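PDB 6XMY: 4-hydroxythreonine-4-phosphate dehydrogenase, which probably catalyses the NAD(P)-dependent oxidation of 4-(phosphooxy)-L-threonine, a step in pyridoxine 5'-phosphate biosynthesis. Local coordinates for residues E90-P93 with Q94-A97. Numbering follows the deposited sequence. Where two conformers were deposited one is given.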
loop_
_atom_site.group_PDB
_atom_site.type_symbol
_atom_site.label_atom_id
_atom_site.label_comp_id
_atom_site.label_asym_id
_atom_site.label_seq_id
_atom_site.Cartn_x
_atom_site.Cartn_y
_atom_site.Cartn_z
ATOM N N GLU A 90 7.606 12.027 18.218
ATOM C CA GLU A 90 6.621 12.283 19.267
ATOM C C GLU A 90 5.235 12.362 18.631
ATOM O O GLU A 90 4.883 13.367 18.007
ATOM C CB GLU A 90 6.971 13.570 20.008
ATOM C CG GLU A 90 5.942 14.017 21.040
ATOM C CD GLU A 90 5.990 13.225 22.338
ATOM O OE1 GLU A 90 7.102 12.899 22.812
ATOM O OE2 GLU A 90 4.906 12.932 22.889
ATOM N N LEU A 91 4.449 11.302 18.789
ATOM C CA LEU A 91 3.084 11.321 18.278
ATOM C C LEU A 91 2.287 12.418 18.963
ATOM O O LEU A 91 2.434 12.666 20.161
ATOM C CB LEU A 91 2.402 9.983 18.554
ATOM C CG LEU A 91 2.872 8.792 17.727
ATOM C CD1 LEU A 91 2.226 7.518 18.252
ATOM C CD2 LEU A 91 2.541 8.991 16.252
ATOM N N ASN A 92 1.423 13.059 18.203
ATOM C CA ASN A 92 0.552 14.086 18.743
ATOM C C ASN A 92 -0.839 13.861 18.165
ATOM O O ASN A 92 -1.044 14.014 16.953
ATOM C CB ASN A 92 1.097 15.470 18.382
ATOM C CG ASN A 92 0.261 16.603 18.949
ATOM O OD1 ASN A 92 -0.817 16.377 19.501
ATOM N ND2 ASN A 92 0.750 17.835 18.800
ATOM N N PRO A 93 -1.814 13.487 18.991
ATOM C CA PRO A 93 -3.169 13.274 18.465
ATOM C C PRO A 93 -3.770 14.515 17.838
ATOM O O PRO A 93 -4.673 14.395 16.997
ATOM C CB PRO A 93 -3.960 12.814 19.697
ATOM C CG PRO A 93 -2.922 12.227 20.608
ATOM C CD PRO A 93 -1.699 13.084 20.404
ATOM N N GLN A 94 -3.287 15.707 18.200
ATOM C CA GLN A 94 -3.809 16.918 17.584
ATOM C C GLN A 94 -3.475 17.014 16.104
ATOM O O GLN A 94 -4.110 17.799 15.397
ATOM C CB GLN A 94 -3.291 18.152 18.310
ATOM C CG GLN A 94 -3.896 18.340 19.674
ATOM C CD GLN A 94 -3.491 19.652 20.283
ATOM O OE1 GLN A 94 -3.390 20.661 19.588
ATOM N NE2 GLN A 94 -3.232 19.647 21.585
ATOM N N ASN A 95 -2.493 16.248 15.624
ATOM C CA ASN A 95 -2.130 16.233 14.214
ATOM C C ASN A 95 -2.736 15.061 13.454
ATOM O O ASN A 95 -2.387 14.845 12.288
ATOM C CB ASN A 95 -0.610 16.286 14.040
ATOM C CG ASN A 95 -0.051 17.675 14.283
ATOM O OD1 ASN A 95 -0.741 18.677 14.054
ATOM N ND2 ASN A 95 1.201 17.756 14.721
ATOM N N ALA A 96 -3.648 14.310 14.079
ATOM C CA ALA A 96 -4.312 13.221 13.369
ATOM C C ALA A 96 -5.204 13.753 12.254
ATOM O O ALA A 96 -5.240 13.184 11.158
ATOM C CB ALA A 96 -5.130 12.378 14.338
ATOM N N ALA A 97 -5.941 14.838 12.517
ATOM C CA ALA A 97 -6.790 15.406 11.475
ATOM C C ALA A 97 -5.970 15.870 10.275
ATOM O O ALA A 97 -6.421 15.757 9.125
ATOM C CB ALA A 97 -7.630 16.547 12.050
HETATM O O HOH W 1 -6.632 15.574 15.275
#
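Asn92 bends its amide forward over the start of the next turn, where OD1 accepts the backbone N-H of Gln94 at 2.9 Å. Its CG lies anti to the backbone N (chi1 -178°), beside the carbonyl carbon, which carries the amide along the chain toward that N-H. The donor stands above the plane of the side-chain carbonyl, and the bond is somewhat bent. OD1 also rests 3.3 Å from CB of Gln94, whose extended chain then leads away.

The main-chain carbonyl of the same asparagine is used as well: Asn95 N binds Asn92 O at 3.0 Å, and Ala96 N follows with Pro93 O at 3.1 Å. Pro93 O has a second partner, a water that donates to it and accepts from Ala97 N, bridging the next step of the helix. The buried Asn95 directs its amide to an earlier part of the same loop, with ND2 hydrogen-bonded to Ala84 O and OD1 more weakly to Ala83 N, instead of capping the helix from its N-cap position. The bond from Asn92 OD1 to Gln94 N thus forms an Asx turn, and the one from Asn92 O to Asn95 N closes a 3-10 turn over the same residues, leading into helix 96-111.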